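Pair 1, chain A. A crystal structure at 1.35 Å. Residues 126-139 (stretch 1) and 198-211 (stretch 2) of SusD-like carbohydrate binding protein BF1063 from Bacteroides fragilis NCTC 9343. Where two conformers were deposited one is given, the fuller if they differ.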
# COMPACT_ATOMS: atom_id res chain seq x y z
N ARG A 126 1.81 21.85 -0.95
CA ARG A 126 0.68 21.55 -1.83
C ARG A 126 0.60 20.06 -2.18
O ARG A 126 -0.47 19.49 -2.24
CB ARG A 126 0.71 22.41 -3.10
CG ARG A 126 0.49 23.90 -2.81
CD ARG A 126 0.66 24.72 -4.06
NE ARG A 126 -0.48 24.61 -4.93
CZ ARG A 126 -0.59 25.28 -6.08
NH1 ARG A 126 0.42 26.01 -6.53
NH2 ARG A 126 -1.70 25.19 -6.79
N PHE A 127 1.75 19.46 -2.43
CA PHE A 127 1.78 18.02 -2.70
C PHE A 127 1.22 17.26 -1.53
O PHE A 127 0.35 16.42 -1.68
CB PHE A 127 3.22 17.56 -2.97
CG PHE A 127 3.39 16.06 -2.93
CD1 PHE A 127 2.99 15.28 -4.00
CD2 PHE A 127 3.94 15.44 -1.82
CE1 PHE A 127 3.14 13.90 -3.97
CE2 PHE A 127 4.09 14.05 -1.80
CZ PHE A 127 3.68 13.29 -2.88
N LEU A 128 1.72 17.55 -0.33
CA LEU A 128 1.27 16.85 0.87
C LEU A 128 -0.22 17.05 1.12
O LEU A 128 -0.93 16.08 1.40
CB LEU A 128 2.10 17.28 2.08
CG LEU A 128 3.55 16.81 2.05
CD1 LEU A 128 4.35 17.51 3.14
CD2 LEU A 128 3.67 15.25 2.20
N ARG A 129 -0.72 18.28 0.98
CA ARG A 129 -2.14 18.52 1.16
C ARG A 129 -2.96 17.75 0.14
O ARG A 129 -3.99 17.13 0.46
CB ARG A 129 -2.42 20.03 1.06
CG ARG A 129 -3.90 20.36 1.16
CD ARG A 129 -4.16 21.87 1.12
NE ARG A 129 -3.80 22.47 -0.16
CZ ARG A 129 -4.02 23.75 -0.46
NH1 ARG A 129 -4.59 24.56 0.40
NH2 ARG A 129 -3.68 24.20 -1.65
N ALA A 130 -2.53 17.78 -1.11
CA ALA A 130 -3.27 17.09 -2.15
C ALA A 130 -3.30 15.57 -1.97
O ALA A 130 -4.33 14.96 -2.29
CB ALA A 130 -2.73 17.44 -3.52
N THR A 131 -2.23 14.99 -1.45
CA THR A 131 -2.27 13.56 -1.19
C THR A 131 -3.38 13.23 -0.20
O THR A 131 -4.02 12.21 -0.33
CB THR A 131 -0.96 12.94 -0.68
OG1 THR A 131 -0.60 13.46 0.60
CG2 THR A 131 0.17 13.06 -1.69
N GLN A 132 -3.64 14.09 0.78
CA GLN A 132 -4.69 13.78 1.75
C GLN A 132 -6.05 13.77 1.08
O GLN A 132 -6.85 12.88 1.34
CB GLN A 132 -4.66 14.78 2.91
CG GLN A 132 -3.31 14.89 3.59
CD GLN A 132 -2.78 13.57 4.08
OE1 GLN A 132 -3.19 13.09 5.14
NE2 GLN A 132 -1.86 12.97 3.32
N TYR A 133 -6.32 14.76 0.22
CA TYR A 133 -7.58 14.78 -0.51
C TYR A 133 -7.67 13.59 -1.48
O TYR A 133 -8.75 13.08 -1.70
CB TYR A 133 -7.78 16.13 -1.21
CG TYR A 133 -8.18 17.19 -0.23
CD1 TYR A 133 -9.42 17.13 0.38
CD2 TYR A 133 -7.32 18.22 0.13
CE1 TYR A 133 -9.79 18.06 1.31
CE2 TYR A 133 -7.71 19.19 1.04
CZ TYR A 133 -8.94 19.09 1.63
OH TYR A 133 -9.39 20.04 2.59
N PHE A 134 -6.55 13.15 -2.06
CA PHE A 134 -6.53 12.00 -2.94
C PHE A 134 -7.03 10.76 -2.21
O PHE A 134 -7.89 10.04 -2.73
CB PHE A 134 -5.09 11.79 -3.49
CG PHE A 134 -4.88 10.44 -4.10
CD1 PHE A 134 -5.23 10.18 -5.40
CD2 PHE A 134 -4.36 9.41 -3.34
CE1 PHE A 134 -5.09 8.94 -5.93
CE2 PHE A 134 -4.20 8.15 -3.87
CZ PHE A 134 -4.58 7.92 -5.17
N TYR A 135 -6.52 10.51 -1.03
CA TYR A 135 -6.98 9.36 -0.26
C TYR A 135 -8.41 9.55 0.29
O TYR A 135 -9.22 8.64 0.22
CB TYR A 135 -5.99 9.03 0.85
CG TYR A 135 -4.66 8.52 0.40
CD1 TYR A 135 -4.54 7.25 -0.14
CD2 TYR A 135 -3.51 9.27 0.53
CE1 TYR A 135 -3.31 6.79 -0.58
CE2 TYR A 135 -2.29 8.82 0.10
CZ TYR A 135 -2.21 7.57 -0.47
OH TYR A 135 -0.99 7.10 -0.88
N LEU A 136 -8.74 10.73 0.80
CA LEU A 136 -10.13 10.97 1.20
C LEU A 136 -11.11 10.72 0.06
O LEU A 136 -12.16 10.10 0.23
CB LEU A 136 -10.29 12.38 1.73
CG LEU A 136 -9.62 12.71 3.06
CD1 LEU A 136 -9.63 14.20 3.25
CD2 LEU A 136 -10.33 12.00 4.20
N ALA A 137 -10.79 11.26 -1.11
CA ALA A 137 -11.61 11.10 -2.31
C ALA A 137 -11.68 9.64 -2.79
O ALA A 137 -12.66 9.27 -3.41
CB ALA A 137 -11.07 11.98 -3.47
N SER A 138 -10.64 8.85 -2.52
CA SER A 138 -10.67 7.46 -2.90
C SER A 138 -11.70 6.65 -2.10
O SER A 138 -12.31 5.72 -2.64
CB SER A 138 -9.29 6.83 -2.70
OG SER A 138 -8.31 7.38 -3.58
N TYR A 139 -11.90 7.00 -0.83
CA TYR A 139 -12.66 6.15 0.07
C TYR A 139 -13.93 6.78 0.61
O TYR A 139 -15.00 6.15 0.55
CB TYR A 139 -11.73 5.69 1.20
CG TYR A 139 -10.50 4.92 0.70
CD1 TYR A 139 -10.66 3.77 -0.05
CD2 TYR A 139 -9.23 5.35 0.96
CE1 TYR A 139 -9.57 3.08 -0.52
CE2 TYR A 139 -8.11 4.66 0.51
CZ TYR A 139 -8.31 3.52 -0.22
OH TYR A 139 -7.23 2.76 -0.67
N GLN A 198 8.67 13.72 -9.79
CA GLN A 198 8.08 12.42 -10.16
C GLN A 198 7.11 11.88 -9.13
O GLN A 198 6.18 11.14 -9.51
CB GLN A 198 9.20 11.41 -10.43
CG GLN A 198 10.00 11.68 -11.71
CD GLN A 198 11.23 12.56 -11.51
OE1 GLN A 198 11.32 13.38 -10.55
NE2 GLN A 198 12.22 12.36 -12.40
N ALA A 199 7.29 12.18 -7.84
CA ALA A 199 6.30 11.77 -6.82
C ALA A 199 4.97 12.46 -7.08
O ALA A 199 3.90 11.82 -7.06
CB ALA A 199 6.82 12.07 -5.40
N ALA A 200 5.01 13.77 -7.34
CA ALA A 200 3.78 14.48 -7.66
C ALA A 200 3.15 13.98 -8.97
O ALA A 200 1.93 13.86 -9.05
CB ALA A 200 4.05 16.02 -7.69
N LEU A 201 3.97 13.70 -9.99
CA LEU A 201 3.43 13.16 -11.23
C LEU A 201 2.80 11.77 -11.04
O LEU A 201 1.83 11.43 -11.74
CB LEU A 201 4.50 13.10 -12.35
CG LEU A 201 5.04 14.41 -12.86
CD1 LEU A 201 6.29 14.21 -13.72
CD2 LEU A 201 3.94 15.11 -13.63
N ALA A 202 3.34 10.94 -10.14
CA ALA A 202 2.79 9.62 -9.92
C ALA A 202 1.43 9.73 -9.25
O ALA A 202 0.50 9.02 -9.61
CB ALA A 202 3.74 8.78 -9.08
N PHE A 203 1.30 10.64 -8.27
CA PHE A 203 -0.01 10.88 -7.69
C PHE A 203 -0.98 11.52 -8.67
O PHE A 203 -2.17 11.22 -8.64
CB PHE A 203 0.09 11.68 -6.39
CG PHE A 203 0.38 10.82 -5.21
CD1 PHE A 203 -0.66 10.25 -4.50
CD2 PHE A 203 1.68 10.54 -4.80
CE1 PHE A 203 -0.44 9.42 -3.41
CE2 PHE A 203 1.90 9.71 -3.68
CZ PHE A 203 0.84 9.13 -3.03
N LEU A 204 -0.48 12.37 -9.54
CA LEU A 204 -1.31 12.88 -10.64
C LEU A 204 -1.84 11.73 -11.47
O LEU A 204 -3.03 11.68 -11.79
CB LEU A 204 -0.49 13.82 -11.54
CG LEU A 204 -1.16 14.35 -12.79
CD1 LEU A 204 -2.43 15.14 -12.42
CD2 LEU A 204 -0.19 15.24 -13.55
N GLY A 205 -0.97 10.81 -11.88
CA GLY A 205 -1.41 9.65 -12.62
C GLY A 205 -2.43 8.82 -11.89
O GLY A 205 -3.43 8.40 -12.50
N ARG A 206 -2.23 8.56 -10.60
CA ARG A 206 -3.22 7.80 -9.85
C ARG A 206 -4.56 8.56 -9.78
O ARG A 206 -5.64 7.95 -9.86
CB ARG A 206 -2.76 7.51 -8.41
CG ARG A 206 -1.66 6.48 -8.23
CD ARG A 206 -1.47 6.25 -6.75
NE ARG A 206 -0.57 5.16 -6.42
CZ ARG A 206 -0.38 4.76 -5.19
NH1 ARG A 206 -0.97 5.42 -4.19
NH2 ARG A 206 0.41 3.75 -4.94
N THR A 207 -4.49 9.87 -9.63
CA THR A 207 -5.72 10.70 -9.61
C THR A 207 -6.46 10.54 -10.92
O THR A 207 -7.68 10.33 -10.94
CB THR A 207 -5.37 12.16 -9.36
OG1 THR A 207 -4.76 12.28 -8.07
CG2 THR A 207 -6.62 13.07 -9.41
N CYS A 208 -5.76 10.61 -12.03
CA CYS A 208 -6.40 10.46 -13.32
C CYS A 208 -7.03 9.07 -13.50
O CYS A 208 -8.09 8.93 -14.11
CB CYS A 208 -5.42 10.72 -14.46
SG CYS A 208 -4.80 12.40 -14.63
N MSE A 209 -6.40 8.02 -12.99
CA MSE A 209 -7.00 6.69 -13.11
C MSE A 209 -8.31 6.64 -12.28
O MSE A 209 -9.25 5.98 -12.67
CB MSE A 209 -6.02 5.58 -12.71
CG MSE A 209 -4.79 5.46 -13.63
SE MSE A 209 -3.86 3.75 -13.43
CE MSE A 209 -3.76 3.70 -11.53
N LEU A 210 -8.37 7.32 -11.14
CA LEU A 210 -9.61 7.37 -10.38
C LEU A 210 -10.73 8.07 -11.14
O LEU A 210 -11.91 7.73 -11.02
CB LEU A 210 -9.42 8.08 -9.03
CG LEU A 210 -8.70 7.36 -7.94
CD1 LEU A 210 -8.61 8.29 -6.73
CD2 LEU A 210 -9.43 6.04 -7.59
N GLN A 211 -10.36 9.11 -11.88
CA GLN A 211 -11.29 9.83 -12.74
C GLN A 211 -11.67 9.08 -14.01
O GLN A 211 -12.57 9.50 -14.73
CB GLN A 211 -10.66 11.11 -13.23
CG GLN A 211 -10.27 12.15 -12.16
CD GLN A 211 -9.61 13.34 -12.80
OE1 GLN A 211 -8.55 13.20 -13.42
NE2 GLN A 211 -10.23 14.50 -12.68
O HOH W 1 -0.74 4.51 -1.36

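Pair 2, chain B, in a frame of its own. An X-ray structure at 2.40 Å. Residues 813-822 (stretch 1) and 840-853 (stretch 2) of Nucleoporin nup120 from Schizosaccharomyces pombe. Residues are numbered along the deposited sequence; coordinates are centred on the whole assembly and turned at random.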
# COMPACT_ATOMS: atom_id res chain seq x y z
N VAL B 813 13.57 -5.03 -9.24
CA VAL B 813 12.25 -4.67 -9.77
C VAL B 813 11.75 -5.78 -10.68
O VAL B 813 10.63 -6.25 -10.55
CB VAL B 813 12.26 -3.33 -10.52
CG1 VAL B 813 10.92 -3.07 -11.18
CG2 VAL B 813 12.59 -2.18 -9.57
N THR B 814 12.62 -6.22 -11.59
CA THR B 814 12.24 -7.27 -12.53
C THR B 814 11.84 -8.53 -11.78
O THR B 814 10.80 -9.12 -12.08
CB THR B 814 13.36 -7.56 -13.53
OG1 THR B 814 13.74 -6.34 -14.19
CG2 THR B 814 12.89 -8.56 -14.56
N GLU B 815 12.66 -8.92 -10.81
CA GLU B 815 12.40 -10.11 -9.99
C GLU B 815 11.05 -10.03 -9.28
O GLU B 815 10.25 -10.96 -9.38
CB GLU B 815 13.52 -10.30 -8.96
CG GLU B 815 14.86 -10.73 -9.56
CD GLU B 815 15.93 -10.95 -8.50
OE1 GLU B 815 15.63 -10.88 -7.29
OE2 GLU B 815 17.09 -11.20 -8.89
N LEU B 816 10.81 -8.94 -8.58
CA LEU B 816 9.57 -8.82 -7.81
C LEU B 816 8.35 -8.77 -8.74
O LEU B 816 7.40 -9.54 -8.54
CB LEU B 816 9.60 -7.61 -6.86
CG LEU B 816 8.30 -7.32 -6.10
CD1 LEU B 816 7.84 -8.55 -5.32
CD2 LEU B 816 8.46 -6.12 -5.18
N VAL B 817 8.40 -7.90 -9.75
CA VAL B 817 7.30 -7.76 -10.71
C VAL B 817 7.02 -9.07 -11.47
O VAL B 817 5.85 -9.44 -11.69
CB VAL B 817 7.53 -6.60 -11.70
CG1 VAL B 817 6.44 -6.54 -12.75
CG2 VAL B 817 7.60 -5.27 -10.95
N GLU B 818 8.09 -9.77 -11.83
CA GLU B 818 7.98 -11.04 -12.55
C GLU B 818 7.19 -12.06 -11.72
O GLU B 818 6.32 -12.75 -12.25
CB GLU B 818 9.36 -11.58 -12.95
CG GLU B 818 9.34 -12.65 -14.04
CD GLU B 818 9.41 -14.07 -13.51
OE1 GLU B 818 9.60 -14.26 -12.29
OE2 GLU B 818 9.29 -15.02 -14.32
N LYS B 819 7.47 -12.11 -10.42
CA LYS B 819 6.75 -13.01 -9.52
C LYS B 819 5.29 -12.61 -9.36
O LYS B 819 4.39 -13.47 -9.33
CB LYS B 819 7.42 -13.08 -8.15
CG LYS B 819 8.67 -13.94 -8.11
CD LYS B 819 8.34 -15.41 -8.34
CE LYS B 819 9.55 -16.30 -8.13
NZ LYS B 819 10.73 -15.84 -8.92
N LEU B 820 5.04 -11.31 -9.25
CA LEU B 820 3.68 -10.80 -9.16
C LEU B 820 2.90 -11.22 -10.40
O LEU B 820 1.74 -11.64 -10.30
CB LEU B 820 3.66 -9.27 -9.00
CG LEU B 820 4.03 -8.70 -7.62
CD1 LEU B 820 4.22 -7.18 -7.68
CD2 LEU B 820 2.96 -9.05 -6.59
N PHE B 821 3.56 -11.13 -11.55
CA PHE B 821 2.96 -11.50 -12.82
C PHE B 821 2.58 -12.97 -12.81
O PHE B 821 1.42 -13.30 -13.07
CB PHE B 821 3.90 -11.18 -13.99
CG PHE B 821 3.25 -11.37 -15.33
CD1 PHE B 821 2.46 -10.37 -15.88
CD2 PHE B 821 3.41 -12.57 -16.03
CE1 PHE B 821 1.85 -10.54 -17.11
CE2 PHE B 821 2.79 -12.75 -17.26
CZ PHE B 821 2.01 -11.73 -17.81
N LEU B 822 3.53 -13.83 -12.47
CA LEU B 822 3.27 -15.27 -12.32
C LEU B 822 2.08 -15.57 -11.43
O LEU B 822 1.40 -16.58 -11.62
CB LEU B 822 4.52 -15.98 -11.77
CG LEU B 822 5.53 -16.69 -12.68
CD1 LEU B 822 5.28 -16.53 -14.18
CD2 LEU B 822 6.94 -16.23 -12.31
N PRO B 840 16.44 -6.49 -21.64
CA PRO B 840 15.49 -7.22 -22.48
C PRO B 840 14.41 -7.99 -21.73
O PRO B 840 13.24 -7.89 -22.09
CB PRO B 840 16.40 -8.17 -23.28
CG PRO B 840 17.66 -7.38 -23.44
CD PRO B 840 17.82 -6.63 -22.14
N ILE B 841 14.78 -8.73 -20.68
CA ILE B 841 13.79 -9.44 -19.85
C ILE B 841 12.74 -8.47 -19.27
O ILE B 841 11.55 -8.79 -19.24
CB ILE B 841 14.47 -10.25 -18.72
CG1 ILE B 841 15.36 -11.34 -19.33
CG2 ILE B 841 13.44 -10.90 -17.79
CD1 ILE B 841 16.29 -12.00 -18.34
N ALA B 842 13.19 -7.29 -18.85
CA ALA B 842 12.31 -6.28 -18.27
C ALA B 842 11.33 -5.78 -19.31
O ALA B 842 10.12 -5.73 -19.06
CB ALA B 842 13.14 -5.12 -17.71
N VAL B 843 11.85 -5.42 -20.47
CA VAL B 843 11.05 -4.90 -21.57
C VAL B 843 10.03 -5.95 -22.05
O VAL B 843 8.86 -5.64 -22.28
CB VAL B 843 11.94 -4.38 -22.72
CG1 VAL B 843 11.09 -3.76 -23.83
CG2 VAL B 843 12.93 -3.33 -22.19
N TYR B 844 10.48 -7.20 -22.14
CA TYR B 844 9.61 -8.32 -22.49
C TYR B 844 8.48 -8.43 -21.46
O TYR B 844 7.32 -8.65 -21.81
CB TYR B 844 10.42 -9.62 -22.56
CG TYR B 844 9.57 -10.87 -22.73
CD1 TYR B 844 8.99 -11.17 -23.96
CD2 TYR B 844 9.34 -11.74 -21.67
CE1 TYR B 844 8.22 -12.31 -24.13
CE2 TYR B 844 8.56 -12.88 -21.83
CZ TYR B 844 8.00 -13.15 -23.07
OH TYR B 844 7.22 -14.27 -23.24
N LEU B 845 8.83 -8.25 -20.20
CA LEU B 845 7.83 -8.31 -19.13
C LEU B 845 6.88 -7.10 -19.18
O LEU B 845 5.68 -7.26 -18.94
CB LEU B 845 8.49 -8.46 -17.76
CG LEU B 845 7.62 -8.54 -16.50
CD1 LEU B 845 6.78 -9.81 -16.43
CD2 LEU B 845 8.54 -8.42 -15.29
N LYS B 846 7.39 -5.92 -19.51
CA LYS B 846 6.53 -4.75 -19.77
C LYS B 846 5.48 -5.12 -20.82
O LYS B 846 4.30 -4.82 -20.66
CB LYS B 846 7.34 -3.56 -20.27
CG LYS B 846 8.28 -2.95 -19.24
CD LYS B 846 8.92 -1.66 -19.73
CE LYS B 846 7.89 -0.54 -19.89
NZ LYS B 846 8.54 0.79 -20.04
N ALA B 847 5.91 -5.81 -21.87
CA ALA B 847 5.02 -6.23 -22.94
C ALA B 847 3.93 -7.20 -22.47
O ALA B 847 2.75 -7.02 -22.80
CB ALA B 847 5.83 -6.84 -24.08
N LEU B 848 4.31 -8.20 -21.69
CA LEU B 848 3.34 -9.13 -21.13
C LEU B 848 2.32 -8.45 -20.23
O LEU B 848 1.14 -8.79 -20.26
CB LEU B 848 4.04 -10.23 -20.35
CG LEU B 848 4.99 -11.20 -21.05
CD1 LEU B 848 5.58 -12.08 -19.98
CD2 LEU B 848 4.28 -12.03 -22.11
N ILE B 849 2.78 -7.49 -19.42
CA ILE B 849 1.90 -6.76 -18.51
C ILE B 849 0.89 -5.95 -19.33
O ILE B 849 -0.32 -6.03 -19.10
CB ILE B 849 2.70 -5.84 -17.55
CG1 ILE B 849 3.55 -6.67 -16.58
CG2 ILE B 849 1.76 -4.92 -16.78
CD1 ILE B 849 4.75 -5.91 -16.03
N TYR B 850 1.38 -5.18 -20.30
CA TYR B 850 0.48 -4.43 -21.17
C TYR B 850 -0.49 -5.37 -21.87
O TYR B 850 -1.66 -5.04 -22.01
CB TYR B 850 1.24 -3.64 -22.23
CG TYR B 850 1.96 -2.42 -21.75
CD1 TYR B 850 1.32 -1.45 -20.97
CD2 TYR B 850 3.28 -2.19 -22.12
CE1 TYR B 850 1.99 -0.31 -20.54
CE2 TYR B 850 3.96 -1.07 -21.71
CZ TYR B 850 3.32 -0.14 -20.93
OH TYR B 850 4.05 0.96 -20.53
N LEU B 851 0.01 -6.53 -22.30
CA LEU B 851 -0.82 -7.49 -23.02
C LEU B 851 -1.99 -7.88 -22.13
O LEU B 851 -3.15 -7.83 -22.55
CB LEU B 851 -0.03 -8.73 -23.43
CG LEU B 851 -0.07 -9.18 -24.89
CD1 LEU B 851 0.25 -10.66 -24.99
CD2 LEU B 851 -1.39 -8.86 -25.57
N LYS B 852 -1.68 -8.22 -20.88
CA LYS B 852 -2.70 -8.60 -19.90
C LYS B 852 -3.64 -7.46 -19.51
O LYS B 852 -4.74 -7.70 -19.03
CB LYS B 852 -2.05 -9.21 -18.65
CG LYS B 852 -1.41 -10.57 -18.87
CD LYS B 852 -2.46 -11.66 -19.09
CE LYS B 852 -1.81 -12.99 -19.42
NZ LYS B 852 -2.81 -13.96 -19.95
N SER B 853 -3.21 -6.22 -19.73
CA SER B 853 -3.97 -5.05 -19.32
C SER B 853 -4.78 -4.46 -20.48
O SER B 853 -5.30 -3.34 -20.38
CB SER B 853 -3.04 -4.00 -18.72
OG SER B 853 -2.30 -4.55 -17.64

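Both pairs consist of two helices that run in roughly the same direction. In pair 1 the N-to-C directions differ by 24° and the axes approach to 10.8 Å; in pair 2 the values are 32° and 10.2 Å. The central 14 residues superpose with an RMSD of 0.4 Å, so the two contacts can be read position by position. No hydrogen bond joins the stretches directly in either pair, and the packing rests mainly on side-chain shape.

The central aromatic match is Phe134(A) with Phe821(B). Both point toward the partner helix, both have chi1 in the t well, and both enter a hole of four matched residues: Phe203(A), Arg206(A), Thr207(A) and Leu210(A) in pair 1, Leu845(B), Leu848(B), Ile849(B) and Lys852(B) in pair 2. A broad, flat ring suits this place because it can touch, at once, four residues spread over two turns of the partner. The linings differ. Phe821(B) CZ lies 3.6 Å from Leu848(B) CB and its CE1 3.7 Å from Lys852(B) CG, so even a lysine contributes its aliphatic stem. In pair 1 the last wall is Leu210(A), whose CD1 lies 3.7 Å from Phe134(A) CE1, while Thr207(A) OG1 lies 3.4 Å from Phe134(A) CD1. Thr207(A) OG1 donates to Phe203(A) O at 2.9 Å, within its own helix, which leaves the hydroxyl satisfied beside the ring.

The reciprocal knob is Phe203(A) in pair 1 and Leu845(B) in pair 2. Phe203(A), with chi1 m, directs its edge toward the face of Phe134(A), the planes at 89°, and receives the edge of Phe127(A) in an offset edge-to-face pair. Thr131(A) CG2 sits over its face, 3.9 Å from the ring centroid; the hydroxyl of that threonine is occupied with Leu128(A) O, 2.8 Å from OG1. Leu845(B) has chi1 t, and its side-chain centre falls 3.0 Å from that of Phe203(A). The branched Leu845(B) sits among Thr814(B), Val817(B), Glu818(B) and Phe821(B): Leu845(B) CD2 lies 3.8 Å from Val817(B) CG1, and Leu845(B) CD1 lies 4.0 Å from Phe821(B) CG. Val817(B) also reaches Ile849(B), CG1 to CD1 at 3.7 Å, whereas the matching Ala130(A) makes no contact.

Near the N-terminal end of the stretches, bulk is distributed differently. Phe127(A) covers small neighbours, its CD1 3.9 Å from Ala200(A) CB and its CZ 4.2 Å from Ala199(A) CB. The matching Thr814(B) is shorter, but faces the larger Ile841(B), CG2 to CG2 at 4.0 Å. Alanine occupies the next position in both pairs, Ala200(A) and Ala842(B), where the matched backbones come closest: Phe127(A) CA to Ala200(A) CA is 6.4 Å, and Thr814(B) CA to Ala842(B) CA is 5.8 Å.

Pair 1 adds a polar link. A water bridges the helices, 2.6 Å from Tyr135(A) OH and 3.0 Å from Arg206(A) NH1, whose hydrogen it accepts. At the matched positions pair 2 has Leu822(B) and Leu848(B), which cannot hold such a bridge with their side chains.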